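Local structure of Mll3558 protein (Mesorhizobium loti, 3RD6) at residues 3-8 against 123-128; 9-14 against 117-122; 71-76 against 88-93. The protein is of unknown function but belongs to the AHA1 family, whose Bet v 1-like fold in many relatives encloses a pocket for a ligand. All blocks are in the same frame, centred on the assembly; numbering follows the deposited sequence.

Overall arrangement
All three contacts lie in one antiparallel sheet, their centres about 16 to 18 Å apart. Contacts 1 and 2 are consecutive parts of one pairing, between strands 5-16 and 113-125, and join where Ser-8 and Gly-122 meet. Contact 3 belongs to the hairpin of strands 70-80 and 84-93, and strand 96-110 lies between the two pairings. Along the chain the order is 3-8, 9-14, 71-76, 88-93, 117-122, 123-128, so the first strand is brought home to the last one while the hairpin forms locally. Helix 131-148 packs against one side of the sheet in all three contacts, and each also reaches the second subunit, tying fold and dimer together.

Contact 1. Residues 3-8 against 123-128; sequences HSVIHS and AFFDGV
In the outermost pair of strands of this AHA1-family chain's sheet, first strand and last strand run antiparallel, with Ile-6 facing Phe-124 as a hydrogen-bonded pair and Val-5 and His-7 facing Phe-125 and Ala-123. Ile-6 N binds Phe-124 O at 3.0 Å, almost straight at 176°, and Phe-124 N returns the bond to Ile-6 O. On one face Ala-123 CB sits 4.0 Å from Val-5 CG1 and also lies near His-7 CD2, while Val-5 CG2 reaches the rim of the Phe-125 ring. The same face meets the second subunit, where Thr-104 of that subunit hydrogen-bonds His-7 NE2. On the other face Phe-124 packs on Ala-131 and Arg-134 of helix 131-148; its CE1 lies 3.5 Å from Ser-8 OG. Beyond the strand ends Asp-126 continues the pairing by two routes. Its backbone N binds Ser-4 O at 2.8 Å, and its OD1 accepts Ser-4 N at 2.7 Å. Its chi1 of -57° sets CG anti to the carbonyl carbon, beside the backbone N that bonds Ser-4. OD2 approaches CD2 at the edge of the His-3 ring, near its plane, with ring and carboxylate turned 71° apart, and forms a salt bridge with Arg-84 of the second subunit. An alanine in place of Asp-126 would probably leave Ser-4 N without its carboxylate partner and that arginine without its counter-charge, with residues 3-4 held to this loop chiefly by the bond from Asp-126 N to Ser-4 O. One carboxylate thus serves both a backbone amide and Arg-84 of the second subunit, so the fastening of the N-terminal strand and the contact between subunits are likely to depend on the same group.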
loop_
_atom_site.group_PDB
_atom_site.type_symbol
_atom_site.label_atom_id
_atom_site.label_comp_id
_atom_site.label_asym_id
_atom_site.label_seq_id
_atom_site.Cartn_x
_atom_site.Cartn_y
_atom_site.Cartn_z
ATOM N N HIS A 3 -12.426 15.616 -7.813
ATOM C CA HIS A 3 -11.712 14.308 -7.702
ATOM C C HIS A 3 -12.465 13.292 -6.834
ATOM O O HIS A 3 -13.131 13.658 -5.863
ATOM C CB HIS A 3 -10.304 14.531 -7.146
ATOM C CG HIS A 3 -9.408 15.289 -8.075
ATOM N ND1 HIS A 3 -9.552 16.641 -8.314
ATOM C CD2 HIS A 3 -8.380 14.875 -8.849
ATOM C CE1 HIS A 3 -8.646 17.023 -9.195
ATOM N NE2 HIS A 3 -7.921 15.973 -9.537
ATOM N N SER A 4 -12.344 12.011 -7.179
ATOM C CA SER A 4 -13.024 10.955 -6.426
ATOM C C SER A 4 -12.151 9.733 -6.185
ATOM O O SER A 4 -11.268 9.409 -6.983
ATOM C CB SER A 4 -14.294 10.510 -7.149
ATOM O OG SER A 4 -15.152 11.617 -7.404
ATOM N N VAL A 5 -12.415 9.048 -5.079
ATOM C CA VAL A 5 -11.652 7.857 -4.739
ATOM C C VAL A 5 -12.580 6.716 -4.379
ATOM O O VAL A 5 -13.373 6.831 -3.451
ATOM C CB VAL A 5 -10.696 8.080 -3.518
ATOM C CG1 VAL A 5 -9.914 6.806 -3.228
ATOM C CG2 VAL A 5 -9.748 9.226 -3.784
ATOM N N ILE A 6 -12.472 5.617 -5.117
ATOM C CA ILE A 6 -13.280 4.436 -4.843
ATOM C C ILE A 6 -12.408 3.473 -4.030
ATOM O O ILE A 6 -11.244 3.241 -4.375
ATOM C CB ILE A 6 -13.713 3.723 -6.145
ATOM C CG1 ILE A 6 -14.608 4.640 -6.977
ATOM C CG2 ILE A 6 -14.449 2.433 -5.814
ATOM C CD1 ILE A 6 -15.112 3.998 -8.255
ATOM N N HIS A 7 -12.951 2.937 -2.940
ATOM C CA HIS A 7 -12.215 1.988 -2.117
ATOM C C HIS A 7 -12.945 0.675 -2.149
ATOM O O HIS A 7 -14.144 0.628 -1.904
ATOM C CB HIS A 7 -12.133 2.432 -0.657
ATOM C CG HIS A 7 -11.330 3.673 -0.446
ATOM N ND1 HIS A 7 -11.897 4.927 -0.406
ATOM C CD2 HIS A 7 -9.999 3.858 -0.312
ATOM C CE1 HIS A 7 -10.950 5.835 -0.257
ATOM N NE2 HIS A 7 -9.787 5.213 -0.197
ATOM N N SER A 8 -12.218 -0.393 -2.442
ATOM C CA SER A 8 -12.808 -1.717 -2.477
ATOM C C SER A 8 -11.731 -2.720 -2.150
ATOM O O SER A 8 -10.553 -2.416 -2.196
ATOM C CB SER A 8 -13.393 -2.015 -3.859
ATOM O OG SER A 8 -12.423 -2.613 -4.714
ATOM N N ALA A 123 -7.461 1.544 -4.087
ATOM C CA ALA A 123 -8.010 2.879 -4.163
ATOM C C ALA A 123 -7.944 3.257 -5.648
ATOM O O ALA A 123 -6.859 3.477 -6.192
ATOM C CB ALA A 123 -7.164 3.837 -3.310
ATOM N N PHE A 124 -9.104 3.315 -6.298
ATOM C CA PHE A 124 -9.170 3.641 -7.722
ATOM C C PHE A 124 -9.483 5.116 -7.900
ATOM O O PHE A 124 -10.442 5.636 -7.327
ATOM C CB PHE A 124 -10.192 2.727 -8.410
ATOM C CG PHE A 124 -10.006 1.272 -8.058
ATOM C CD1 PHE A 124 -10.511 0.769 -6.859
ATOM C CD2 PHE A 124 -9.230 0.431 -8.864
ATOM C CE1 PHE A 124 -10.245 -0.541 -6.466
ATOM C CE2 PHE A 124 -8.961 -0.883 -8.471
ATOM C CZ PHE A 124 -9.471 -1.366 -7.264
ATOM N N PHE A 125 -8.668 5.768 -8.725
ATOM C CA PHE A 125 -8.757 7.200 -8.941
ATOM C C PHE A 125 -9.620 7.829 -10.008
ATOM O O PHE A 125 -9.720 7.361 -11.137
ATOM C CB PHE A 125 -7.339 7.773 -9.066
ATOM C CG PHE A 125 -6.448 7.408 -7.909
ATOM C CD1 PHE A 125 -6.875 7.597 -6.599
ATOM C CD2 PHE A 125 -5.202 6.846 -8.124
ATOM C CE1 PHE A 125 -6.076 7.225 -5.536
ATOM C CE2 PHE A 125 -4.397 6.473 -7.057
ATOM C CZ PHE A 125 -4.837 6.663 -5.765
ATOM N N ASP A 126 -10.221 8.934 -9.583
ATOM C CA ASP A 126 -11.073 9.800 -10.374
ATOM C C ASP A 126 -11.881 9.154 -11.476
ATOM O O ASP A 126 -11.399 8.964 -12.593
ATOM C CB ASP A 126 -10.223 10.951 -10.922
ATOM C CG ASP A 126 -9.532 11.727 -9.811
ATOM O OD1 ASP A 126 -10.192 11.973 -8.778
ATOM O OD2 ASP A 126 -8.344 12.091 -9.957
ATOM N N GLY A 127 -13.132 8.845 -11.142
ATOM C CA GLY A 127 -14.039 8.221 -12.084
ATOM C C GLY A 127 -13.711 6.757 -12.259
ATOM O O GLY A 127 -14.528 5.880 -11.981
ATOM N N VAL A 128 -12.491 6.506 -12.718
ATOM C CA VAL A 128 -12.008 5.160 -12.962
ATOM C C VAL A 128 -12.361 4.136 -11.886
ATOM O O VAL A 128 -12.058 4.315 -10.711
ATOM C CB VAL A 128 -10.463 5.171 -13.159
ATOM C CG1 VAL A 128 -9.915 3.750 -13.203
ATOM C CG2 VAL A 128 -10.124 5.898 -14.441
#

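Contact 2. Residues 9-14 against 117-122; sequences TFTIER and TYTEQG
Phe-10 and Glu-120 make the tightly packed part of this pairing between strands 5-16 and 113-125. Their side chains lie side by side and point the same way, and Glu-120 CB sits over the face of the Phe-10 ring, 3.9 Å from its centroid and 28° off the normal, a CH-pi contact. In Phe-10 chi1 67° puts CG between the backbone N and the carbonyl carbon, and the ring lies alongside Glu-120; CZ is the ring atom nearest to Glu-120 CB, at 3.5 Å. Between the two backbones Glu-120 N bonds Phe-10 O at 3.1 Å, with a weak return bond from Phe-10 N to Glu-120 O; further along Tyr-118 N meets Ile-12 O, nearly straight at 177°, and Ile-12 N meets Tyr-118 O. Helix 131-148 packs on this side, with Glu-135 against Phe-10 and Arg-139 against Ile-12, and Glu-120 and Ile-12 are buried here. The opposite face is lined by threonines, and the small side chains of Thr-9 and Thr-11 are exposed. Thr-11 CG2 lies 3.4 Å from Thr-117 OG1 and 3.5 Å from Thr-119 OG1, and Thr-9 CG2 touches Thr-119 CG2 at 3.7 Å, methyl to methyl. The second subunit covers part of this face: Thr-9 meets Thr-9 of that subunit, and Gln-121 NE2 hydrogen-bonds the carbonyl of its Gly-122. The Glu-120 carboxylate is held by hydroxyls: Tyr-118 OH donates to OE2 at 3.2 Å, Tyr-89 OH bonds OE1, and Thr-103 bonds OE2 weakly. With both oxygens hydrogen-bonded, this carboxylate probably has little freedom to turn, and it sits in a polar cluster under helix 131-148, whose Arg-134 also touches Glu-120.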
loop_
_atom_site.group_PDB
_atom_site.type_symbol
_atom_site.label_atom_id
_atom_site.label_comp_id
_atom_site.label_asym_id
_atom_site.label_seq_id
_atom_site.Cartn_x
_atom_site.Cartn_y
_atom_site.Cartn_z
ATOM N N THR A 9 -12.154 -3.927 -1.832
ATOM C CA THR A 9 -11.239 -4.992 -1.499
ATOM C C THR A 9 -11.853 -6.227 -2.109
ATOM O O THR A 9 -13.072 -6.341 -2.186
ATOM C CB THR A 9 -11.145 -5.202 0.034
ATOM O OG1 THR A 9 -10.717 -3.985 0.666
ATOM C CG2 THR A 9 -10.174 -6.338 0.374
ATOM N N PHE A 10 -11.013 -7.143 -2.563
ATOM C CA PHE A 10 -11.501 -8.388 -3.128
ATOM C C PHE A 10 -10.534 -9.481 -2.734
ATOM O O PHE A 10 -9.372 -9.208 -2.405
ATOM C CB PHE A 10 -11.654 -8.292 -4.658
ATOM C CG PHE A 10 -10.362 -8.157 -5.415
ATOM C CD1 PHE A 10 -9.531 -9.248 -5.603
ATOM C CD2 PHE A 10 -9.995 -6.947 -5.970
ATOM C CE1 PHE A 10 -8.349 -9.138 -6.339
ATOM C CE2 PHE A 10 -8.819 -6.832 -6.701
ATOM C CZ PHE A 10 -8.001 -7.929 -6.882
ATOM N N THR A 11 -11.017 -10.716 -2.740
ATOM C CA THR A 11 -10.182 -11.847 -2.367
ATOM C C THR A 11 -10.347 -13.003 -3.344
ATOM O O THR A 11 -11.430 -13.235 -3.868
ATOM C CB THR A 11 -10.517 -12.286 -0.942
ATOM O OG1 THR A 11 -10.656 -11.112 -0.126
ATOM C CG2 THR A 11 -9.398 -13.136 -0.361
ATOM N N ILE A 12 -9.257 -13.713 -3.597
ATOM C CA ILE A 12 -9.263 -14.826 -4.526
ATOM C C ILE A 12 -8.562 -16.042 -3.928
ATOM O O ILE A 12 -7.373 -15.996 -3.636
ATOM C CB ILE A 12 -8.547 -14.432 -5.835
ATOM C CG1 ILE A 12 -9.205 -13.182 -6.420
ATOM C CG2 ILE A 12 -8.595 -15.574 -6.826
ATOM C CD1 ILE A 12 -8.447 -12.572 -7.576
ATOM N N GLU A 13 -9.307 -17.122 -3.726
ATOM C CA GLU A 13 -8.724 -18.344 -3.188
ATOM C C GLU A 13 -8.468 -19.285 -4.347
ATOM O O GLU A 13 -9.261 -19.365 -5.289
ATOM C CB GLU A 13 -9.657 -19.019 -2.185
ATOM C CG GLU A 13 -9.821 -18.268 -0.881
ATOM C CD GLU A 13 -11.244 -17.785 -0.652
ATOM O OE1 GLU A 13 -11.774 -17.047 -1.518
ATOM O OE2 GLU A 13 -11.831 -18.143 0.393
ATOM N N ARG A 14 -7.342 -19.977 -4.288
ATOM C CA ARG A 14 -6.980 -20.908 -5.341
ATOM C C ARG A 14 -5.926 -21.854 -4.800
ATOM O O ARG A 14 -4.848 -21.424 -4.390
ATOM C CB ARG A 14 -6.431 -20.159 -6.556
ATOM C CG ARG A 14 -6.342 -21.031 -7.789
ATOM C CD ARG A 14 -5.874 -20.255 -9.002
ATOM N NE ARG A 14 -6.362 -20.849 -10.246
ATOM C CZ ARG A 14 -6.167 -22.113 -10.605
ATOM N NH1 ARG A 14 -5.489 -22.935 -9.813
ATOM N NH2 ARG A 14 -6.654 -22.554 -11.760
ATOM N N THR A 117 -4.471 -17.365 -0.684
ATOM C CA THR A 117 -5.498 -16.344 -0.593
ATOM C C THR A 117 -4.814 -15.026 -0.950
ATOM O O THR A 117 -3.924 -14.550 -0.238
ATOM C CB THR A 117 -6.141 -16.301 0.820
ATOM O OG1 THR A 117 -6.991 -15.156 0.923
ATOM C CG2 THR A 117 -5.084 -16.257 1.896
ATOM N N TYR A 118 -5.222 -14.475 -2.090
ATOM C CA TYR A 118 -4.681 -13.234 -2.627
ATOM C C TYR A 118 -5.694 -12.111 -2.365
ATOM O O TYR A 118 -6.766 -12.094 -2.941
ATOM C CB TYR A 118 -4.445 -13.435 -4.130
ATOM C CG TYR A 118 -3.651 -12.371 -4.858
ATOM C CD1 TYR A 118 -2.326 -12.604 -5.246
ATOM C CD2 TYR A 118 -4.244 -11.164 -5.232
ATOM C CE1 TYR A 118 -1.607 -11.667 -5.998
ATOM C CE2 TYR A 118 -3.532 -10.209 -5.985
ATOM C CZ TYR A 118 -2.209 -10.473 -6.363
ATOM O OH TYR A 118 -1.515 -9.529 -7.086
ATOM N N THR A 119 -5.348 -11.178 -1.483
ATOM C CA THR A 119 -6.230 -10.062 -1.139
ATOM C C THR A 119 -5.717 -8.715 -1.635
ATOM O O THR A 119 -4.547 -8.379 -1.446
ATOM C CB THR A 119 -6.410 -9.949 0.389
ATOM O OG1 THR A 119 -6.838 -11.206 0.919
ATOM C CG2 THR A 119 -7.449 -8.873 0.720
ATOM N N GLU A 120 -6.603 -7.933 -2.248
ATOM C CA GLU A 120 -6.209 -6.612 -2.741
ATOM C C GLU A 120 -7.093 -5.436 -2.302
ATOM O O GLU A 120 -8.237 -5.294 -2.746
ATOM C CB GLU A 120 -6.091 -6.628 -4.274
ATOM C CG GLU A 120 -4.728 -6.137 -4.731
ATOM C CD GLU A 120 -4.486 -6.281 -6.219
ATOM O OE1 GLU A 120 -5.062 -5.496 -6.989
ATOM O OE2 GLU A 120 -3.718 -7.187 -6.617
ATOM N N GLN A 121 -6.550 -4.599 -1.419
ATOM C CA GLN A 121 -7.267 -3.428 -0.933
ATOM C C GLN A 121 -6.820 -2.289 -1.817
ATOM O O GLN A 121 -5.682 -1.848 -1.734
ATOM C CB GLN A 121 -6.906 -3.161 0.527
ATOM C CG GLN A 121 -7.347 -4.264 1.458
ATOM C CD GLN A 121 -6.652 -4.225 2.794
ATOM O OE1 GLN A 121 -5.474 -4.563 2.907
ATOM N NE2 GLN A 121 -7.379 -3.812 3.821
ATOM N N GLY A 122 -7.710 -1.830 -2.680
ATOM C CA GLY A 122 -7.333 -0.765 -3.578
ATOM C C GLY A 122 -8.081 0.542 -3.496
ATOM O O GLY A 122 -9.162 0.662 -2.927
#

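Contact 3. Residues 71-76 against 88-93; sequences RLDAQF and SYRMAI
Arg-90 lays its side chain against Asp-73 across the pair of strands. Its CB rises from the sheet, and CG, set between the backbone N and the carbonyl carbon (chi1 61°), comes to 3.9 Å from Asp-73 CB. Through CD, anti at chi2 (176°), the chain runs extended to NE, which passes 4.1 Å from the same Asp-73 CB. CZ lies 3.6 Å from Asp-73 CB, which sits over the centre of one guanidinium face. NH1 is 3.5 Å from that carbon and hydrogen-bonds Gln-77 of the second subunit. NH2 ends 3.8 Å from Asp-73 CG, where guanidinium and carboxylate planes are stacked only 13° apart. Asp-73 OD1 is 4.1 Å from NH2 but well out of the guanidinium plane, so any attraction is probably between charges only, with no N-H pointing at it. The carboxylate's salt bridge goes instead along its own strand, from OD2 to Arg-71 NE at 2.7 Å, its hydrogen bond weak. These residues belong to the beta hairpin of strands 70-80 and 84-93, part of the large antiparallel sheet of the Bet v 1-like fold, and the backbones of Asp-73 and Arg-90 exchange two hydrogen bonds, as do Arg-71 and Ala-92. The other face of the hairpin is mostly apolar: Leu-72 CG packs on Tyr-89 CD1, Leu-72 CD1 on Met-91 CE, and Ala-74 CB on Tyr-89 CB. Helix 131-148 touches this face through Arg-134, which meets Tyr-89 and Met-91. A water donates to Arg-71 O and, weakly, to Arg-90 O.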
loop_
_atom_site.group_PDB
_atom_site.type_symbol
_atom_site.label_atom_id
_atom_site.label_comp_id
_atom_site.label_asym_id
_atom_site.label_seq_id
_atom_site.Cartn_x
_atom_site.Cartn_y
_atom_site.Cartn_z
ATOM N N ARG A 71 2.349 1.454 -16.602
ATOM C CA ARG A 71 3.420 1.397 -15.612
ATOM C C ARG A 71 2.913 0.997 -14.241
ATOM O O ARG A 71 1.952 1.564 -13.731
ATOM C CB ARG A 71 4.145 2.736 -15.494
ATOM C CG ARG A 71 5.206 2.717 -14.407
ATOM C CD ARG A 71 6.120 3.912 -14.424
ATOM N NE ARG A 71 7.229 3.742 -13.486
ATOM C CZ ARG A 71 8.367 4.432 -13.527
ATOM N NH1 ARG A 71 8.555 5.356 -14.465
ATOM N NH2 ARG A 71 9.333 4.179 -12.645
ATOM N N LEU A 72 3.570 0.014 -13.641
ATOM C CA LEU A 72 3.204 -0.462 -12.317
ATOM C C LEU A 72 4.406 -0.320 -11.392
ATOM O O LEU A 72 5.438 -0.900 -11.641
ATOM C CB LEU A 72 2.765 -1.920 -12.420
ATOM C CG LEU A 72 2.299 -2.709 -11.196
ATOM C CD1 LEU A 72 1.568 -3.948 -11.695
ATOM C CD2 LEU A 72 3.475 -3.101 -10.296
ATOM N N ASP A 73 4.267 0.479 -10.342
ATOM C CA ASP A 73 5.334 0.697 -9.363
ATOM C C ASP A 73 4.902 0.077 -8.046
ATOM O O ASP A 73 3.875 0.461 -7.494
ATOM C CB ASP A 73 5.575 2.194 -9.118
ATOM C CG ASP A 73 6.497 2.833 -10.135
ATOM O OD1 ASP A 73 7.730 2.759 -9.965
ATOM O OD2 ASP A 73 5.980 3.426 -11.100
ATOM N N ALA A 74 5.689 -0.863 -7.535
ATOM C CA ALA A 74 5.372 -1.521 -6.284
ATOM C C ALA A 74 6.540 -1.533 -5.298
ATOM O O ALA A 74 7.680 -1.445 -5.696
ATOM C CB ALA A 74 4.917 -2.950 -6.565
ATOM N N GLN A 75 6.239 -1.626 -4.005
ATOM C CA GLN A 75 7.277 -1.708 -2.975
ATOM C C GLN A 75 6.900 -2.793 -1.974
ATOM O O GLN A 75 5.760 -2.847 -1.531
ATOM C CB GLN A 75 7.443 -0.388 -2.226
ATOM C CG GLN A 75 8.823 -0.283 -1.566
ATOM C CD GLN A 75 8.943 0.821 -0.522
ATOM O OE1 GLN A 75 8.342 0.750 0.556
ATOM N NE2 GLN A 75 9.741 1.851 -0.839
ATOM N N PHE A 76 7.845 -3.663 -1.629
ATOM C CA PHE A 76 7.560 -4.737 -0.694
ATOM C C PHE A 76 7.495 -4.193 0.711
ATOM O O PHE A 76 8.363 -3.442 1.133
ATOM C CB PHE A 76 8.604 -5.868 -0.847
ATOM C CG PHE A 76 8.445 -6.633 -2.105
ATOM C CD1 PHE A 76 7.364 -7.487 -2.264
ATOM C CD2 PHE A 76 9.281 -6.405 -3.181
ATOM C CE1 PHE A 76 7.107 -8.098 -3.487
ATOM C CE2 PHE A 76 9.032 -7.013 -4.422
ATOM C CZ PHE A 76 7.951 -7.851 -4.581
ATOM N N SER A 88 2.569 -2.850 -1.656
ATOM C CA SER A 88 1.659 -1.809 -2.080
ATOM C C SER A 88 2.131 -1.524 -3.498
ATOM O O SER A 88 3.230 -1.932 -3.883
ATOM C CB SER A 88 1.852 -0.555 -1.230
ATOM O OG SER A 88 3.169 -0.042 -1.351
ATOM N N TYR A 89 1.312 -0.833 -4.273
ATOM C CA TYR A 89 1.705 -0.506 -5.631
ATOM C C TYR A 89 0.744 0.482 -6.214
ATOM O O TYR A 89 -0.347 0.661 -5.708
ATOM C CB TYR A 89 1.780 -1.764 -6.513
ATOM C CG TYR A 89 0.461 -2.302 -7.002
ATOM C CD1 TYR A 89 -0.087 -1.859 -8.202
ATOM C CD2 TYR A 89 -0.238 -3.261 -6.273
ATOM C CE1 TYR A 89 -1.298 -2.360 -8.664
ATOM C CE2 TYR A 89 -1.448 -3.764 -6.731
ATOM C CZ TYR A 89 -1.974 -3.308 -7.925
ATOM O OH TYR A 89 -3.174 -3.776 -8.403
ATOM N N ARG A 90 1.184 1.162 -7.258
ATOM C CA ARG A 90 0.347 2.130 -7.948
ATOM C C ARG A 90 0.474 1.822 -9.431
ATOM O O ARG A 90 1.530 1.413 -9.913
ATOM C CB ARG A 90 0.794 3.559 -7.663
ATOM C CG ARG A 90 2.202 3.881 -8.100
ATOM C CD ARG A 90 2.485 5.347 -7.840
ATOM N NE ARG A 90 3.878 5.721 -8.039
ATOM C CZ ARG A 90 4.897 5.227 -7.359
ATOM N NH1 ARG A 90 4.699 4.321 -6.421
ATOM N NH2 ARG A 90 6.112 5.653 -7.623
ATOM N N MET A 91 -0.623 1.999 -10.145
ATOM C CA MET A 91 -0.649 1.720 -11.560
ATOM C C MET A 91 -1.082 2.959 -12.314
ATOM O O MET A 91 -1.872 3.773 -11.811
ATOM C CB MET A 91 -1.623 0.573 -11.830
ATOM C CG MET A 91 -1.387 -0.167 -13.120
ATOM S SD MET A 91 -2.647 -1.368 -13.406
ATOM C CE MET A 91 -2.099 -2.651 -12.336
ATOM N N ALA A 92 -0.548 3.102 -13.521
ATOM C CA ALA A 92 -0.874 4.222 -14.381
ATOM C C ALA A 92 -0.741 3.803 -15.831
ATOM O O ALA A 92 0.029 2.903 -16.166
ATOM C CB ALA A 92 0.063 5.371 -14.105
ATOM N N ILE A 93 -1.524 4.440 -16.687
ATOM C CA ILE A 93 -1.462 4.196 -18.122
ATOM C C ILE A 93 -1.310 5.602 -18.701
ATOM O O ILE A 93 -2.208 6.436 -18.561
ATOM C CB ILE A 93 -2.747 3.466 -18.665
ATOM C CG1 ILE A 93 -2.598 3.237 -20.172
ATOM C CG2 ILE A 93 -4.003 4.262 -18.335
ATOM C CD1 ILE A 93 -3.674 2.398 -20.776
HETATM O O HOH W 1 2.246 3.771 -12.177
#